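Local atomic coordinates of trehalose monomycolate exporter MmpL3 (Mycobacterium tuberculosis, PDB entry 7NVH), a protein that exports trehalose monomycolate, the carrier of mycolic acids for the mycobacterial cell envelope, across the inner membrane, probably driven by the proton gradient. Residues A[398-403]-A[716-721]; A[416-421]-A[605-610]; A[427-432]-A[616-621]; A[455-460]-A[538-543]; A[461-466]-A[504-509]. All coordinates share one frame; numbering follows the deposited sequence.

Interaction 1: A[398-403]-A[716-721]; sequences LFAAPI and MFLVPS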
# COMPACT_ATOMS: atom_id res chain seq x y z
N LEU A 398 -6.68 30.85 -20.62
CA LEU A 398 -6.34 29.90 -21.66
C LEU A 398 -5.41 28.80 -21.16
O LEU A 398 -5.31 27.76 -21.82
CB LEU A 398 -5.69 30.62 -22.84
CG LEU A 398 -6.61 30.92 -24.02
CD1 LEU A 398 -7.68 31.91 -23.63
CD2 LEU A 398 -5.79 31.45 -25.19
N PHE A 399 -4.74 29.01 -20.04
CA PHE A 399 -3.83 28.01 -19.49
C PHE A 399 -4.42 27.28 -18.29
O PHE A 399 -3.76 26.39 -17.75
CB PHE A 399 -2.50 28.66 -19.09
CG PHE A 399 -1.63 29.02 -20.25
CD1 PHE A 399 -1.89 30.14 -21.02
CD2 PHE A 399 -0.54 28.24 -20.57
CE1 PHE A 399 -1.09 30.47 -22.09
CE2 PHE A 399 0.27 28.56 -21.64
CZ PHE A 399 -0.00 29.68 -22.39
N ALA A 400 -5.62 27.64 -17.87
CA ALA A 400 -6.27 26.97 -16.75
C ALA A 400 -7.58 26.30 -17.12
O ALA A 400 -7.84 25.20 -16.65
CB ALA A 400 -6.53 27.97 -15.61
N ALA A 401 -8.42 26.94 -17.94
CA ALA A 401 -9.67 26.29 -18.34
C ALA A 401 -9.42 25.04 -19.17
O ALA A 401 -10.03 23.99 -18.86
CB ALA A 401 -10.57 27.30 -19.07
N PRO A 402 -8.58 25.04 -20.22
CA PRO A 402 -8.32 23.78 -20.91
C PRO A 402 -7.75 22.70 -20.01
O PRO A 402 -8.08 21.52 -20.18
CB PRO A 402 -7.32 24.17 -22.01
CG PRO A 402 -7.56 25.59 -22.25
CD PRO A 402 -8.04 26.19 -20.96
N ILE A 403 -6.91 23.07 -19.04
CA ILE A 403 -6.31 22.06 -18.18
C ILE A 403 -7.32 21.50 -17.20
O ILE A 403 -7.34 20.29 -16.96
CB ILE A 403 -5.07 22.63 -17.48
CG1 ILE A 403 -3.89 22.61 -18.45
CG2 ILE A 403 -4.77 21.85 -16.22
CD1 ILE A 403 -2.67 23.27 -17.94
N MET A 716 3.21 23.96 -13.44
CA MET A 716 3.64 24.87 -14.49
C MET A 716 2.51 25.79 -14.95
O MET A 716 2.78 26.94 -15.33
CB MET A 716 4.21 24.11 -15.69
CG MET A 716 5.54 23.45 -15.41
SD MET A 716 6.32 22.74 -16.88
CE MET A 716 4.91 22.16 -17.79
N PHE A 717 1.26 25.34 -14.94
CA PHE A 717 0.22 26.16 -15.53
C PHE A 717 -0.92 26.51 -14.58
O PHE A 717 -1.38 27.65 -14.59
CB PHE A 717 -0.37 25.46 -16.76
CG PHE A 717 0.64 25.15 -17.82
CD1 PHE A 717 1.36 26.15 -18.43
CD2 PHE A 717 0.85 23.84 -18.22
CE1 PHE A 717 2.28 25.87 -19.41
CE2 PHE A 717 1.77 23.55 -19.21
CZ PHE A 717 2.49 24.56 -19.80
N LEU A 718 -1.39 25.56 -13.78
CA LEU A 718 -2.61 25.78 -13.01
C LEU A 718 -2.38 26.69 -11.82
O LEU A 718 -3.15 27.63 -11.60
CB LEU A 718 -3.19 24.44 -12.55
CG LEU A 718 -4.70 24.35 -12.44
CD1 LEU A 718 -5.36 24.80 -13.73
CD2 LEU A 718 -5.12 22.94 -12.08
N VAL A 719 -1.33 26.43 -11.03
CA VAL A 719 -1.07 27.25 -9.85
C VAL A 719 -0.79 28.71 -10.22
O VAL A 719 -1.42 29.60 -9.63
CB VAL A 719 0.05 26.63 -9.01
CG1 VAL A 719 0.15 27.33 -7.67
CG2 VAL A 719 -0.19 25.15 -8.82
N PRO A 720 0.11 29.02 -11.16
CA PRO A 720 0.32 30.44 -11.49
C PRO A 720 -0.92 31.12 -12.04
O PRO A 720 -1.22 32.25 -11.65
CB PRO A 720 1.44 30.41 -12.53
CG PRO A 720 2.04 29.09 -12.46
CD PRO A 720 1.06 28.15 -11.87
N SER A 721 -1.65 30.45 -12.93
CA SER A 721 -2.83 31.07 -13.53
C SER A 721 -3.90 31.34 -12.49
O SER A 721 -4.51 32.41 -12.48
CB SER A 721 -3.37 30.18 -14.65
OG SER A 721 -3.78 28.93 -14.14

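Interaction 2: A[416-421]-A[605-610]; sequences KLSLGG and IFVDGH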
# COMPACT_ATOMS: atom_id res chain seq x y z
N LYS A 416 -16.25 3.00 -13.55
CA LYS A 416 -16.19 1.54 -13.57
C LYS A 416 -15.05 1.06 -12.69
O LYS A 416 -14.05 0.51 -13.15
CB LYS A 416 -16.04 1.04 -15.01
CG LYS A 416 -17.06 1.59 -16.00
CD LYS A 416 -18.46 1.66 -15.41
CE LYS A 416 -19.49 1.96 -16.49
NZ LYS A 416 -20.71 2.62 -15.94
N LEU A 417 -15.22 1.27 -11.38
CA LEU A 417 -14.15 0.94 -10.43
C LEU A 417 -14.13 -0.55 -10.11
O LEU A 417 -13.14 -1.23 -10.38
CB LEU A 417 -14.32 1.77 -9.16
CG LEU A 417 -13.15 1.70 -8.18
CD1 LEU A 417 -11.88 2.22 -8.83
CD2 LEU A 417 -13.46 2.48 -6.92
N SER A 418 -15.21 -1.06 -9.52
CA SER A 418 -15.40 -2.50 -9.30
C SER A 418 -14.27 -3.08 -8.45
O SER A 418 -13.41 -3.83 -8.92
CB SER A 418 -15.52 -3.24 -10.64
OG SER A 418 -14.24 -3.52 -11.18
N LEU A 419 -14.26 -2.67 -7.18
CA LEU A 419 -13.31 -3.21 -6.22
C LEU A 419 -13.44 -4.73 -6.10
O LEU A 419 -14.45 -5.33 -6.49
CB LEU A 419 -13.52 -2.58 -4.85
CG LEU A 419 -13.35 -1.06 -4.78
CD1 LEU A 419 -13.73 -0.56 -3.40
CD2 LEU A 419 -11.93 -0.67 -5.12
N GLY A 420 -12.42 -5.35 -5.55
CA GLY A 420 -12.37 -6.80 -5.43
C GLY A 420 -11.47 -7.25 -4.31
O GLY A 420 -11.38 -6.61 -3.26
N GLY A 421 -10.78 -8.38 -4.53
CA GLY A 421 -9.95 -8.97 -3.50
C GLY A 421 -8.75 -9.68 -4.08
O GLY A 421 -8.58 -9.78 -5.29
N ILE A 605 -6.37 2.07 -16.63
CA ILE A 605 -5.25 1.21 -16.99
C ILE A 605 -5.38 -0.18 -16.38
O ILE A 605 -5.17 -1.18 -17.07
CB ILE A 605 -3.93 1.88 -16.59
CG1 ILE A 605 -3.64 3.04 -17.55
CG2 ILE A 605 -2.79 0.88 -16.62
CD1 ILE A 605 -2.43 3.84 -17.19
N PHE A 606 -5.75 -0.28 -15.11
CA PHE A 606 -5.73 -1.56 -14.41
C PHE A 606 -7.08 -2.27 -14.39
O PHE A 606 -7.12 -3.50 -14.46
CB PHE A 606 -5.24 -1.36 -12.97
CG PHE A 606 -3.80 -0.97 -12.89
CD1 PHE A 606 -2.81 -1.93 -12.84
CD2 PHE A 606 -3.42 0.36 -12.90
CE1 PHE A 606 -1.48 -1.58 -12.78
CE2 PHE A 606 -2.10 0.72 -12.84
CZ PHE A 606 -1.12 -0.25 -12.79
N VAL A 607 -8.19 -1.54 -14.31
CA VAL A 607 -9.50 -2.18 -14.33
C VAL A 607 -9.99 -2.37 -15.75
O VAL A 607 -10.38 -3.47 -16.14
CB VAL A 607 -10.50 -1.36 -13.49
CG1 VAL A 607 -11.89 -1.95 -13.62
CG2 VAL A 607 -10.07 -1.31 -12.04
N ASP A 608 -9.99 -1.30 -16.55
CA ASP A 608 -10.39 -1.43 -17.95
C ASP A 608 -9.39 -2.24 -18.76
O ASP A 608 -9.74 -2.72 -19.84
CB ASP A 608 -10.59 -0.04 -18.57
CG ASP A 608 -11.87 0.63 -18.10
OD1 ASP A 608 -12.81 -0.09 -17.70
OD2 ASP A 608 -11.94 1.87 -18.12
N GLY A 609 -8.17 -2.38 -18.27
CA GLY A 609 -7.23 -3.32 -18.86
C GLY A 609 -6.43 -2.82 -20.03
O GLY A 609 -6.11 -3.61 -20.93
N HIS A 610 -6.09 -1.53 -20.07
CA HIS A 610 -5.23 -1.01 -21.12
C HIS A 610 -3.78 -1.07 -20.69
O HIS A 610 -3.45 -0.93 -19.51
CB HIS A 610 -5.62 0.42 -21.48
CG HIS A 610 -6.93 0.53 -22.20
ND1 HIS A 610 -8.13 0.69 -21.54
CD2 HIS A 610 -7.22 0.49 -23.52
CE1 HIS A 610 -9.11 0.75 -22.43
NE2 HIS A 610 -8.58 0.64 -23.63

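Interaction 3: A[427-432]-A[616-621]; sequences LPPTNS and NFTPTP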
# COMPACT_ATOMS: atom_id res chain seq x y z
N LEU A 427 -0.52 -11.97 -9.61
CA LEU A 427 0.77 -12.36 -10.13
C LEU A 427 0.78 -12.25 -11.65
O LEU A 427 -0.27 -12.37 -12.29
CB LEU A 427 1.10 -13.80 -9.71
CG LEU A 427 1.30 -14.01 -8.22
CD1 LEU A 427 1.31 -15.49 -7.89
CD2 LEU A 427 2.58 -13.36 -7.75
N PRO A 428 1.93 -12.01 -12.26
CA PRO A 428 1.96 -11.88 -13.72
C PRO A 428 1.59 -13.20 -14.37
O PRO A 428 1.81 -14.28 -13.80
CB PRO A 428 3.42 -11.50 -14.00
CG PRO A 428 4.18 -12.06 -12.86
CD PRO A 428 3.28 -11.89 -11.68
N PRO A 429 1.01 -13.15 -15.57
CA PRO A 429 0.57 -14.39 -16.23
C PRO A 429 1.69 -15.36 -16.55
O PRO A 429 1.40 -16.46 -17.04
CB PRO A 429 -0.11 -13.88 -17.51
CG PRO A 429 -0.46 -12.46 -17.21
CD PRO A 429 0.64 -11.96 -16.35
N THR A 430 2.95 -15.00 -16.30
CA THR A 430 4.09 -15.87 -16.57
C THR A 430 4.81 -16.23 -15.28
O THR A 430 6.02 -16.45 -15.28
CB THR A 430 5.05 -15.20 -17.55
OG1 THR A 430 5.57 -14.00 -16.97
CG2 THR A 430 4.33 -14.85 -18.84
N ASN A 431 4.08 -16.31 -14.16
CA ASN A 431 4.71 -16.49 -12.86
C ASN A 431 5.19 -17.91 -12.61
O ASN A 431 6.03 -18.10 -11.71
CB ASN A 431 3.74 -16.08 -11.75
CG ASN A 431 4.43 -15.83 -10.44
OD1 ASN A 431 4.07 -16.39 -9.41
ND2 ASN A 431 5.46 -14.98 -10.47
N SER A 432 4.67 -18.90 -13.33
CA SER A 432 5.02 -20.31 -13.18
C SER A 432 4.45 -20.89 -11.89
O SER A 432 4.55 -22.10 -11.66
CB SER A 432 6.54 -20.52 -13.23
OG SER A 432 7.11 -20.37 -11.95
N ASN A 616 2.58 -6.28 -18.20
CA ASN A 616 2.58 -7.67 -17.76
C ASN A 616 1.73 -7.86 -16.50
O ASN A 616 2.22 -8.19 -15.42
CB ASN A 616 4.01 -8.18 -17.54
CG ASN A 616 4.15 -9.65 -17.82
OD1 ASN A 616 3.41 -10.21 -18.63
ND2 ASN A 616 5.09 -10.30 -17.15
N PHE A 617 0.43 -7.64 -16.65
CA PHE A 617 -0.52 -7.95 -15.60
C PHE A 617 -1.85 -8.34 -16.24
O PHE A 617 -2.02 -8.27 -17.46
CB PHE A 617 -0.70 -6.78 -14.62
CG PHE A 617 -1.36 -5.57 -15.22
CD1 PHE A 617 -2.74 -5.44 -15.20
CD2 PHE A 617 -0.60 -4.57 -15.78
CE1 PHE A 617 -3.34 -4.33 -15.74
CE2 PHE A 617 -1.21 -3.46 -16.33
CZ PHE A 617 -2.58 -3.34 -16.31
N THR A 618 -2.78 -8.77 -15.40
CA THR A 618 -4.11 -9.16 -15.84
C THR A 618 -5.14 -8.18 -15.30
O THR A 618 -5.16 -7.94 -14.09
CB THR A 618 -4.44 -10.58 -15.37
OG1 THR A 618 -3.61 -11.52 -16.06
CG2 THR A 618 -5.90 -10.91 -15.65
N PRO A 619 -5.97 -7.59 -16.17
CA PRO A 619 -6.99 -6.64 -15.69
C PRO A 619 -7.85 -7.24 -14.59
O PRO A 619 -8.62 -8.17 -14.84
CB PRO A 619 -7.82 -6.34 -16.94
CG PRO A 619 -7.00 -6.78 -18.09
CD PRO A 619 -5.99 -7.77 -17.63
N THR A 620 -7.73 -6.71 -13.38
CA THR A 620 -8.38 -7.30 -12.22
C THR A 620 -9.03 -6.21 -11.38
O THR A 620 -8.61 -5.05 -11.43
CB THR A 620 -7.38 -8.08 -11.36
OG1 THR A 620 -8.07 -8.87 -10.38
CG2 THR A 620 -6.41 -7.14 -10.65
N PRO A 621 -10.08 -6.55 -10.64
CA PRO A 621 -10.63 -5.59 -9.66
C PRO A 621 -9.57 -5.18 -8.65
O PRO A 621 -8.74 -5.98 -8.23
CB PRO A 621 -11.76 -6.38 -9.00
CG PRO A 621 -12.18 -7.37 -10.02
CD PRO A 621 -10.98 -7.69 -10.86

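Interaction 4: A[455-460]-A[538-543]; sequences VIQTSN and TVLVGG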
# COMPACT_ATOMS: atom_id res chain seq x y z
N VAL A 455 -23.58 -19.73 10.18
CA VAL A 455 -23.14 -20.22 11.48
C VAL A 455 -24.32 -20.17 12.43
O VAL A 455 -24.69 -19.10 12.92
CB VAL A 455 -21.95 -19.41 12.01
CG1 VAL A 455 -21.42 -20.03 13.28
CG2 VAL A 455 -20.86 -19.35 10.96
N ILE A 456 -24.91 -21.32 12.70
CA ILE A 456 -26.05 -21.46 13.59
C ILE A 456 -25.53 -21.59 15.01
O ILE A 456 -24.62 -22.39 15.27
CB ILE A 456 -26.91 -22.67 13.20
CG1 ILE A 456 -27.48 -22.48 11.79
CG2 ILE A 456 -28.02 -22.89 14.20
CD1 ILE A 456 -27.88 -23.76 11.12
N GLN A 457 -26.09 -20.81 15.94
CA GLN A 457 -25.52 -20.69 17.27
C GLN A 457 -26.61 -20.31 18.27
O GLN A 457 -27.10 -19.19 18.24
CB GLN A 457 -24.41 -19.64 17.28
CG GLN A 457 -23.67 -19.51 18.58
CD GLN A 457 -22.56 -18.50 18.48
OE1 GLN A 457 -22.37 -17.86 17.45
NE2 GLN A 457 -21.80 -18.34 19.56
N THR A 458 -26.96 -21.25 19.15
CA THR A 458 -27.93 -20.95 20.19
C THR A 458 -27.38 -19.92 21.16
O THR A 458 -26.19 -19.93 21.50
CB THR A 458 -28.30 -22.22 20.96
OG1 THR A 458 -27.12 -22.97 21.25
CG2 THR A 458 -29.26 -23.07 20.16
N SER A 459 -28.26 -19.02 21.62
CA SER A 459 -27.86 -18.03 22.61
C SER A 459 -27.74 -18.63 24.01
O SER A 459 -27.13 -18.00 24.88
CB SER A 459 -28.86 -16.88 22.61
OG SER A 459 -30.16 -17.34 22.94
N ASN A 460 -28.30 -19.81 24.24
CA ASN A 460 -28.22 -20.46 25.54
C ASN A 460 -26.88 -21.18 25.72
O ASN A 460 -26.50 -21.46 26.86
CB ASN A 460 -29.37 -21.46 25.67
CG ASN A 460 -29.51 -22.05 27.07
OD1 ASN A 460 -28.73 -21.75 27.98
ND2 ASN A 460 -30.50 -22.90 27.25
N THR A 538 -29.10 -17.55 16.51
CA THR A 538 -28.54 -16.33 15.95
C THR A 538 -27.60 -16.74 14.82
O THR A 538 -26.53 -17.29 15.08
CB THR A 538 -27.80 -15.51 17.00
OG1 THR A 538 -26.71 -16.27 17.52
CG2 THR A 538 -28.73 -15.13 18.14
N VAL A 539 -28.00 -16.48 13.58
CA VAL A 539 -27.25 -16.92 12.42
C VAL A 539 -26.26 -15.84 12.02
O VAL A 539 -26.64 -14.70 11.77
CB VAL A 539 -28.19 -17.26 11.25
CG1 VAL A 539 -27.42 -17.93 10.14
CG2 VAL A 539 -29.32 -18.15 11.73
N LEU A 540 -24.98 -16.21 11.97
CA LEU A 540 -23.94 -15.36 11.41
C LEU A 540 -23.58 -15.89 10.03
O LEU A 540 -23.43 -17.10 9.84
CB LEU A 540 -22.70 -15.35 12.30
CG LEU A 540 -22.78 -14.66 13.66
CD1 LEU A 540 -21.59 -15.05 14.51
CD2 LEU A 540 -22.84 -13.17 13.49
N VAL A 541 -23.45 -14.98 9.07
CA VAL A 541 -23.13 -15.35 7.69
C VAL A 541 -21.71 -14.90 7.40
O VAL A 541 -21.39 -13.72 7.52
CB VAL A 541 -24.13 -14.73 6.70
CG1 VAL A 541 -23.84 -15.22 5.30
CG2 VAL A 541 -25.55 -15.06 7.11
N GLY A 542 -20.87 -15.85 7.02
CA GLY A 542 -19.47 -15.60 6.75
C GLY A 542 -19.06 -16.15 5.40
O GLY A 542 -19.83 -16.15 4.44
N GLY A 543 -17.82 -16.62 5.34
CA GLY A 543 -17.26 -17.12 4.11
C GLY A 543 -16.41 -16.08 3.41
O GLY A 543 -16.50 -14.88 3.66

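Interaction 5: A[461-466]-A[504-509]; sequences HQPVTD and KDPSVR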
# COMPACT_ATOMS: atom_id res chain seq x y z
N HIS A 461 -26.16 -21.44 24.63
CA HIS A 461 -25.01 -22.35 24.62
C HIS A 461 -25.47 -23.76 25.00
O HIS A 461 -24.98 -24.38 25.95
CB HIS A 461 -23.89 -21.84 25.53
CG HIS A 461 -23.65 -20.38 25.41
ND1 HIS A 461 -24.26 -19.45 26.23
CD2 HIS A 461 -22.87 -19.67 24.56
CE1 HIS A 461 -23.86 -18.24 25.89
NE2 HIS A 461 -23.02 -18.34 24.88
N GLN A 462 -26.42 -24.25 24.23
CA GLN A 462 -27.10 -25.53 24.39
C GLN A 462 -27.03 -26.27 23.07
O GLN A 462 -26.93 -25.64 22.01
CB GLN A 462 -28.56 -25.30 24.80
CG GLN A 462 -29.22 -26.45 25.54
CD GLN A 462 -30.56 -26.06 26.13
OE1 GLN A 462 -31.00 -24.92 25.98
NE2 GLN A 462 -31.20 -26.99 26.82
N PRO A 463 -27.05 -27.61 23.09
CA PRO A 463 -27.03 -28.36 21.82
C PRO A 463 -28.12 -27.93 20.85
O PRO A 463 -29.31 -27.98 21.17
CB PRO A 463 -27.25 -29.81 22.28
CG PRO A 463 -26.68 -29.85 23.64
CD PRO A 463 -26.83 -28.49 24.25
N VAL A 464 -27.71 -27.50 19.66
CA VAL A 464 -28.65 -27.00 18.66
C VAL A 464 -29.45 -28.17 18.12
O VAL A 464 -28.88 -29.14 17.60
CB VAL A 464 -27.91 -26.26 17.54
CG1 VAL A 464 -28.90 -25.63 16.60
CG2 VAL A 464 -26.98 -25.22 18.11
N THR A 465 -30.77 -28.09 18.23
CA THR A 465 -31.63 -29.18 17.77
C THR A 465 -31.55 -29.31 16.26
O THR A 465 -31.58 -28.31 15.53
CB THR A 465 -33.07 -28.93 18.20
OG1 THR A 465 -33.12 -28.71 19.61
CG2 THR A 465 -33.94 -30.11 17.85
N ASP A 466 -31.45 -30.55 15.78
CA ASP A 466 -31.38 -30.79 14.34
C ASP A 466 -32.60 -30.27 13.60
O ASP A 466 -32.52 -30.02 12.40
CB ASP A 466 -31.19 -32.28 14.07
CG ASP A 466 -32.27 -33.14 14.71
OD1 ASP A 466 -33.20 -32.57 15.32
OD2 ASP A 466 -32.19 -34.38 14.59
N LYS A 504 -15.45 -29.83 19.15
CA LYS A 504 -16.80 -30.09 18.66
C LYS A 504 -17.85 -29.50 19.59
O LYS A 504 -18.54 -30.23 20.30
CB LYS A 504 -17.04 -31.59 18.50
CG LYS A 504 -16.17 -32.23 17.43
CD LYS A 504 -16.43 -33.72 17.34
CE LYS A 504 -15.51 -34.36 16.32
NZ LYS A 504 -14.08 -34.14 16.68
N ASP A 505 -17.96 -28.17 19.59
CA ASP A 505 -18.97 -27.50 20.40
C ASP A 505 -20.35 -27.87 19.88
O ASP A 505 -20.63 -27.67 18.69
CB ASP A 505 -18.77 -25.99 20.33
CG ASP A 505 -19.19 -25.28 21.60
OD1 ASP A 505 -19.59 -25.97 22.56
OD2 ASP A 505 -19.12 -24.04 21.65
N PRO A 506 -21.23 -28.43 20.71
CA PRO A 506 -22.57 -28.79 20.23
C PRO A 506 -23.51 -27.61 20.08
O PRO A 506 -24.61 -27.79 19.54
CB PRO A 506 -23.07 -29.76 21.31
CG PRO A 506 -22.39 -29.29 22.55
CD PRO A 506 -21.03 -28.81 22.12
N SER A 507 -23.12 -26.42 20.52
CA SER A 507 -23.98 -25.25 20.42
C SER A 507 -23.69 -24.42 19.17
O SER A 507 -24.37 -23.41 18.96
CB SER A 507 -23.82 -24.36 21.65
OG SER A 507 -22.66 -23.56 21.56
N VAL A 508 -22.72 -24.80 18.36
CA VAL A 508 -22.42 -24.11 17.11
C VAL A 508 -22.37 -25.13 15.99
O VAL A 508 -21.61 -26.10 16.07
CB VAL A 508 -21.09 -23.33 17.18
CG1 VAL A 508 -20.93 -22.47 15.95
CG2 VAL A 508 -21.03 -22.49 18.44
N ARG A 509 -23.18 -24.92 14.96
CA ARG A 509 -23.13 -25.71 13.74
C ARG A 509 -23.11 -24.77 12.55
O ARG A 509 -23.78 -23.73 12.56
CB ARG A 509 -24.32 -26.66 13.63
CG ARG A 509 -24.56 -27.49 14.87
CD ARG A 509 -24.05 -28.91 14.69
NE ARG A 509 -24.97 -29.73 13.91
CZ ARG A 509 -26.01 -30.37 14.43
NH1 ARG A 509 -26.27 -30.28 15.73
NH2 ARG A 509 -26.79 -31.10 13.65

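Interaction 1: A[398-403]-A[716-721]
Ser721 OG has two carbonyl oxygens within bonding distance, both from the preceding turn of its own helix. Phe717 O lies 2.8 Å from Ser721 OG, and Leu718 O lies 2.9 Å from the same OG. The torsion places OG between the backbone N and the carbonyl carbon (chi1 62°), which folds it back onto the helix. OG therefore meets the other segment only by packing, against the methyl of Ala400, and no hydrogen bond crosses the contact.

The rest is apolar. Phe399 and Phe717 each carry CG anti to the carbonyl carbon, and their rings cross obliquely, with planes at 39°. The edge of the Phe399 ring makes the closest approach, CD2 to Phe717 CD1, at 3.5 Å. Ile403 comes in at about a right angle to Phe717. Its extended chain (chi2 174°) brings CD1 to 3.4 Å from Phe717 CB. Its other branch, Ile403 CG2, passes Leu718 CD1 at 3.9 Å. That same Leu718 methyl also lies against Ala400, 3.8 Å from Ala400 CA, so it fills the angle between two residues of the facing segment.

Leu388 and Val392 pack further on Phe717, and Leu718 also touches Met590 of helix 582-607. The turn leading into helix 401-408, and Ile403 in its first turn, are thus set against the long helix 694-726. This is apolar packing in the transmembrane bundle of an RND-type transporter, probably near its cytoplasmic end.

Interaction 2: A[416-421]-A[605-610]
Val607 has CG1 anti to the backbone N and CG2 anti to the carbonyl carbon (chi1 175°), so its two methyls fork toward the backbone of 416-418. Ser418 has a positive phi of 59°, and its OG sits between the backbone N and the carbonyl carbon (chi1 83°). This turns the hydroxyl back over the preceding peptide and toward Val607.

Both branches of the valine rest on carbonyl oxygens. Val607 CG1 is 3.3 Å from Lys416 O, and Val607 CG2 is 3.5 Å from Leu417 O. Ser418 OG stands 3.7 Å from Val607 CG1. The same hydroxyl donates to Leu417 O over 2.7 Å, from above the carbonyl plane and not along a lone pair.

Here the end of helix 582-607, part of the transmembrane region of the RND-type fold, meets the loop that follows helix 401-408. Gly609 leaves helical geometry with a positive phi just past the helix. Leu622 fills in beside the valine: it touches Leu417 and Val607, and its backbone bonds to that of Gly420.

No hydrogen bond links the two segments. Lys416 CB comes no nearer than 4.4 Å to Asp608 OD1, and the lysine chain then leads away from the helix end. Lys416, Ser418 and Asp608 are all exposed. Further along the loop, Gly421 touches the bound lauryl maltose neopentyl glycol.

Interaction 3: A[427-432]-A[616-621]
Asn616 lays its amide across the start of the turn formed by 428-431. Asn616 ND2 is 3.8 Å from Pro428 CB and 3.7 Å from Thr430 OG1. On the other arm of the amide, Asn616 OD1 faces Pro429 CD at 4.0 Å. The asparagine slides past the Pro429 ring in the opposite direction and crosses Thr430 at about a right angle. None of these approaches is a hydrogen bond.

Pro429 is the residue shared by most of the contact. Its ring has Asn616 at CD and Thr618 at CG, with Pro429 CG 3.5 Å from Thr618 OG1. Thr618 OG1 is anti to the carbonyl carbon (chi1 -68°). Its polar partner is Arg434, whose NH1 bonds to it, so the proline only brushes the hydroxyl. Arg434 also bonds through NH2 to Leu427 O. One guanidinium thus grips both segments and ties them together.

The first segment is bent by a type I beta turn from Pro428 to Asn431, closed by a weak bond from Asn431 N to Pro428 O of 3.1 Å. Pro429 occupies the second position, where its ring fits the backbone angles. Phe617 comes closest through its backbone, Phe617 CA lying 4.2 Å from Pro429 CD. Its side chain points away from the turn, and its ring stacks on Phe606.

Two irregular connections meet here, one leading to helix 434-443 and the other from helix 612-615 to helix 624-654. This is a proline-rich loop-to-loop junction where the transmembrane helices of an RND-type transporter probably give way to the periplasmic part.

Interaction 4: A[455-460]-A[538-543]
The tight part of the contact is the pairing of Val455 with Leu540, an antiparallel hydrogen-bonded pair. Val455 N donates to Leu540 O over 2.7 Å, nearly along the C=O axis. Leu540 N returns a bond of 3.1 Å to Val455 O, but arrives above the carbonyl plane. Val455 O is also met by Val539 CA at 3.4 Å, in a CA-H...O contact. Both side chains leave on the same face, with Val455 CB 4.1 Å from Leu540 CB, and helix 49-61 covers them. Ile456 points the other way, onto helix 466-476.

Toward Gln457 and Thr538 the pairing loosens and the surface opens. Gln457 O takes two donors from one residue. Thr538 N reaches it over 3.1 Å from above the carbonyl plane, and Thr538 OG1 over 3.0 Å in the plane. The torsion that puts OG1 between the backbone N and the carbonyl carbon (chi1 61°) makes this double grip possible. Thr538 itself is exposed. Gln457 stretches out alongside Leu540, both pointing the same way, and its OE1 gets no closer than 4.1 Å to Leu540 CD1. Past Gln457 the chain leaves the strand.

Strand 540-543 is thereby held as an outer strand beside 451-457. The four-stranded antiparallel order 494-495, 508-514, 451-457, 540-543, with helices 466-476 and 521-528 in the connections, is consistent with the ferredoxin-like subdomain of RND porter domains.

Interaction 5: A[461-466]-A[504-509]
A type I beta turn runs from Asp505 to Val508, and the contact begins at its second residue, Pro506. Pro506 O accepts from Val464 N over 3.1 Å. The bond is straight, 164° at the hydrogen, and the donor lies in the carbonyl plane. The same oxygen receives a CA-H...O contact from Pro463 CA at 3.4 Å. The two proline rings approach loosely, CB to CB.

Ser507 comes next and is buried against the facing backbone. Gln462 O lies 3.4 Å from Ser507 CA in a second CA-H...O contact. Ser507 CB is 3.8 Å from His461 CA. Ser507 O meets a methyl, Val464 CG2, at 3.3 Å. That branch is anti to the carbonyl carbon of Val464, which directs it at the turn. Val464 also packs on Ile456, Ile469 and Ile537.

Val508 starts the strand and turns away, onto Val455, Gln457 and Val60. Arg509 points back toward the loop. Its chain bends at chi2 (-102°) and chi3 (-79°), so that it curls beside Val464, with Val464 CB 4.5 Å from Arg509 CG. Its NE is held by a salt bridge to Glu495. Asp466 OD2 is 6.4 Å from Arg509 NH2, too far for a salt bridge, though the opposite charges may attract weakly.

The chemistry is therefore mostly that of the main chain. One straight hydrogen bond joins loop and turn, with two CA-H...O contacts beside it, and Val464 supplies most of the apolar contact.

The contacts fall into three places. Interaction 1 is remote, about 30 Å between centres from interaction 2 and 68 Å from interaction 5. Interactions 2 and 3 adjoin, with centres 13 Å apart. Along the chain their segments alternate, and Pro621 and Pro619 of interaction 3 pack on Ser418 and Gly609 of interaction 2. Interactions 4 and 5 also touch, 10 Å between centres, because their strands 451-457 and 508-514 are neighbours in one sheet; Ile456 N probably bonds to Arg509 O. Lauryl maltose neopentyl glycol touches Gly421 in interaction 2. It is about 11 Å from the side chains of Thr618 in interaction 3 and Val455 in interaction 4.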